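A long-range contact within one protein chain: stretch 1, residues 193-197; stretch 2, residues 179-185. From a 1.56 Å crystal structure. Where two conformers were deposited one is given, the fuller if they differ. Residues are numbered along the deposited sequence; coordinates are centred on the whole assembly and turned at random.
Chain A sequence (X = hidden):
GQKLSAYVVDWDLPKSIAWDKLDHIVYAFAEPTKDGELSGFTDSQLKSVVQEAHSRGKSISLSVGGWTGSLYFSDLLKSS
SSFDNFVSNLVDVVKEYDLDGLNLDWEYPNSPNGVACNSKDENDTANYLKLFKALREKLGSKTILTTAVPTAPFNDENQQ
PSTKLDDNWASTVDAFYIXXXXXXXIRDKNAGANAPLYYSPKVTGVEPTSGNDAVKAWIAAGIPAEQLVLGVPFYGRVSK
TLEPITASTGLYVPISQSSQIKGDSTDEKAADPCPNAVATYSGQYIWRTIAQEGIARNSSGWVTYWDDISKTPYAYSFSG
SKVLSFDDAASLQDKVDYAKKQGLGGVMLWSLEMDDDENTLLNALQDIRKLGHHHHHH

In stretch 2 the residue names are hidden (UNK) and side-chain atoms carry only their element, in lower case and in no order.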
ATOM      1  N   ALA A 193      -7.370 -12.332   6.402  1.00 14.32           N
ATOM      2  CA  ALA A 193      -7.833 -11.005   6.033  1.00 13.99           C
ATOM      3  C   ALA A 193      -6.865 -10.306   5.074  1.00 14.21           C
ATOM      4  O   ALA A 193      -5.648 -10.526   5.112  1.00 14.31           O
ATOM      5  CB  ALA A 193      -8.080 -10.149   7.278  1.00 14.37           C
ATOM      6  N   ASN A 194      -7.418  -9.458   4.209  1.00 11.18           N
ATOM      7  CA  ASN A 194      -6.603  -8.643   3.321  1.00 12.62           C
ATOM      8  C   ASN A 194      -5.794  -7.649   4.135  1.00 13.73           C
ATOM      9  O   ASN A 194      -4.601  -7.437   3.908  1.00 12.26           O
ATOM     10  CB  ASN A 194      -7.522  -7.883   2.358  1.00 12.21           C
ATOM     11  CG  ASN A 194      -6.764  -6.973   1.424  1.00 15.43           C
ATOM     12  OD1 ASN A 194      -5.699  -7.325   0.917  1.00 15.23           O
ATOM     13  ND2 ASN A 194      -7.318  -5.790   1.180  1.00 13.54           N
ATOM     14  N   ALA A 195      -6.475  -7.024   5.085  1.00 12.51           N
ATOM     15  CA  ALA A 195      -5.871  -5.987   5.903  1.00 11.84           C
ATOM     16  C   ALA A 195      -6.254  -6.203   7.354  1.00 11.27           C
ATOM     17  O   ALA A 195      -6.961  -5.391   7.939  1.00 13.80           O
ATOM     18  CB  ALA A 195      -6.330  -4.633   5.428  1.00 12.95           C
ATOM     19  N   PRO A 196      -5.779  -7.304   7.947  1.00 13.38           N
ATOM     20  CA  PRO A 196      -6.139  -7.552   9.342  1.00 13.83           C
ATOM     21  C   PRO A 196      -5.571  -6.475  10.242  1.00 12.59           C
ATOM     22  O   PRO A 196      -4.441  -6.030  10.018  1.00 14.83           O
ATOM     23  CB  PRO A 196      -5.457  -8.883   9.653  1.00 12.82           C
ATOM     24  CG  PRO A 196      -4.314  -8.973   8.681  1.00 15.59           C
ATOM     25  CD  PRO A 196      -4.784  -8.269   7.439  1.00 13.33           C
ATOM     26  N   LEU A 197      -6.338  -6.052  11.238  1.00 13.18           N
ATOM     27  CA  LEU A 197      -5.809  -5.115  12.219  1.00 12.77           C
ATOM     28  C   LEU A 197      -4.975  -5.885  13.230  1.00 14.63           C
ATOM     29  O   LEU A 197      -3.962  -5.390  13.720  1.00 13.59           O
ATOM     30  CB  LEU A 197      -6.949  -4.364  12.901  1.00 14.10           C
ATOM     31  CG  LEU A 197      -6.519  -3.338  13.951  1.00 15.22           C
ATOM     32  CD1 LEU A 197      -5.584  -2.313  13.348  1.00 16.55           C
ATOM     33  CD2 LEU A 197      -7.761  -2.666  14.516  1.00 16.23           C
ATOM     34  N   UNK A 179       2.167  -0.531   4.417  0.54 11.59           N
ATOM     35  CA  UNK A 179       1.200  -1.149   3.521  0.54 13.60           C
ATOM     36  C   UNK A 179       0.591  -2.378   4.176  0.54 12.53           C
ATOM     37  O   UNK A 179       0.894  -3.516   3.816  0.54 13.78           O
ATOM     38  c   UNK A 179       2.249  -1.948  -0.720  0.54  9.98           C
ATOM     39  c   UNK A 179       1.857  -1.472   2.181  0.54 14.49           C
ATOM     40  c   UNK A 179       2.271  -0.206   1.438  0.54 12.86           C
ATOM     41  s   UNK A 179       3.141  -0.513  -0.108  0.54 13.14           S
ATOM     42  N   UNK A 180      -0.266  -2.133   5.162  1.00 12.23           N
ATOM     43  CA  UNK A 180      -0.924  -3.206   5.894  1.00 12.37           C
ATOM     44  C   UNK A 180      -2.134  -3.711   5.133  1.00 14.21           C
ATOM     45  O   UNK A 180      -3.256  -3.669   5.621  1.00 14.10           O
ATOM     46  c   UNK A 180      -1.343  -2.713   7.265  1.00 14.35           C
ATOM     47  N   UNK A 181      -1.885  -4.190   3.925  1.00 13.26           N
ATOM     48  CA  UNK A 181      -2.919  -4.763   3.097  1.00 12.17           C
ATOM     49  C   UNK A 181      -2.225  -5.729   2.154  1.00 13.93           C
ATOM     50  O   UNK A 181      -0.996  -5.803   2.150  1.00 14.75           O
ATOM     51  c   UNK A 181      -1.425  -1.585   0.170  1.00 13.11           C
ATOM     52  c   UNK A 181      -2.395  -0.147   1.817  1.00 14.25           C
ATOM     53  c   UNK A 181      -2.941  -2.506   1.808  1.00 14.10           C
ATOM     54  o   UNK A 181      -0.893   0.735   0.181  1.00 14.70           O
ATOM     55  c   UNK A 181      -3.723  -3.679   2.366  1.00 11.92           C
ATOM     56  c   UNK A 181      -1.573  -0.329   0.725  1.00 14.44           C
ATOM     57  c   UNK A 181      -2.126  -2.656   0.701  1.00 13.15           C
ATOM     58  c   UNK A 181      -3.078  -1.236   2.349  1.00 12.66           C
ATOM     59  N   UNK A 182      -3.008  -6.495   1.399  1.00 13.56           N
ATOM     60  CA  UNK A 182      -2.479  -7.615   0.627  1.00 14.69           C
ATOM     61  C   UNK A 182      -1.679  -8.543   1.528  1.00 17.06           C
ATOM     62  O   UNK A 182      -0.663  -9.102   1.113  1.00 18.17           O
ATOM     63  c   UNK A 182      -2.347  -6.257  -1.505  1.00 22.63           C
ATOM     64  o   UNK A 182      -3.596  -6.310  -1.550  1.00 20.53           O
ATOM     65  c   UNK A 182      -1.605  -7.142  -0.538  1.00 18.96           C
ATOM     66  o   UNK A 182      -1.672  -5.503  -2.230  1.00 26.00           O
ATOM     67  N   UNK A 183      -2.143  -8.710   2.758  1.00 13.67           N
ATOM     68  CA  UNK A 183      -1.392  -9.479   3.739  1.00 13.97           C
ATOM     69  C   UNK A 183      -1.487 -10.968   3.438  1.00 17.55           C
ATOM     70  O   UNK A 183      -0.475 -11.675   3.425  1.00 20.46           O
ATOM     71  c   UNK A 183      -1.862  -9.194   5.173  1.00 15.26           C
ATOM     72  c   UNK A 183      -1.160 -10.136   6.144  1.00 15.26           C
ATOM     73  c   UNK A 183      -1.581  -7.743   5.542  1.00 14.89           C
ATOM     74  N   UNK A 184      -2.697 -11.445   3.166  1.00 16.47           N
ATOM     75  CA  UNK A 184      -2.873 -12.854   2.860  1.00 17.21           C
ATOM     76  C   UNK A 184      -3.304 -13.087   1.425  1.00 20.20           C
ATOM     77  O   UNK A 184      -3.866 -12.198   0.779  1.00 27.88           O
ATOM     78  n   UNK A 184      -3.885 -12.600   6.089  1.00 14.94           N
ATOM     79  c   UNK A 184      -3.327 -13.462   5.251  1.00 17.42           C
ATOM     80  c   UNK A 184      -3.856 -13.478   3.840  1.00 19.30           C
ATOM     81  o   UNK A 184      -2.415 -14.211   5.579  1.00 18.35           O
ATOM     82  N   UNK A 185      -3.013 -14.277   0.921  1.00 19.44           N
ATOM     83  CA  UNK A 185      -3.408 -14.636  -0.425  1.00 19.50           C
ATOM     84  C   UNK A 185      -3.101 -16.078  -0.741  1.00 20.65           C
ATOM     85  O   UNK A 185      -3.058 -16.930   0.149  1.00 17.96           O
TER
HETATM   86  O   HOH W   1      -5.700 -10.646   0.783  1.00 25.66           O

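Position 179 carries an unbranched chain of two carbons, a sulfur and a terminal carbon. None touches stretch 1: the nearest approach is CB to O of Asn194, 9.0 Å. A thioether within such a chain belongs to methionine, Met179, a side chain this contact does not test.

Position 180 has a single side-chain carbon, CB, which points sideways and comes no nearer than 5.3 Å, to O of Pro196. The backbone makes the contact: O of this position lies 3.2 Å from CB of Ala195. The lone methyl identifies Ala180, and none of the contact depends on it.

At position 181 one carbon leads to a six-carbon ring bearing an oxygen. CB packs at 4.1 Å against CB of Ala195, and CA approaches O of Asn194 at 3.3 Å, a CA-H...O contact. The phenol makes this Tyr181; its ring leads away, so the contact uses CB and CA.

Position 182 shows two carbons, the second carrying two oxygens, one of them 3.4 Å from OD1 of Asn194. The backbone N donates a hydrogen bond to that OD1 at 2.9 Å. A carboxylate attached directly to CB means Asp182. Its OD1 makes no bond to OD1 of Asn194, since both are acceptors. Phi/psi of 53/37 is a left-handed conformation that aspartate tolerates better than most residues.

At position 183 a single carbon carries two others, one of which lies 3.8 Å from CD of Pro196. N donates to O of Asn194 at 3.0 Å with a nearly straight angle of 168°. The branched pattern is valine: Val183 directs CB toward stretch 1, and its CG2 makes an apolar match with the proline.

Position 184 has two carbons, the second with one oxygen and one nitrogen; the nitrogen lies 2.9 Å from O of Ala193. This carboxamide is Asn184, which suits the place because its ND2 can donate to that carbonyl, at 164°. Its backbone O accepts from a water that also donates, weakly, to OD1 of Asn194.

Position 185 has no side-chain atoms and does not touch stretch 1. It is Gly185; glycine easily reaches phi/psi of -174/-155, although stretch 1 would leave room for a CB.

The contact joins two loops chiefly through polar groups. Asn194 is its hub, accepting one backbone NH on its carbonyl and the preceding one on its side chain, whose end turns back although CB points away. The bond from Asn184 to Ala193 extends this pairing, while Ala195 and Pro196 add apolar packing against Tyr181 and Val183. Together the stretches bury 311 Å².

Stretch 2 179-185: MAYDVNG
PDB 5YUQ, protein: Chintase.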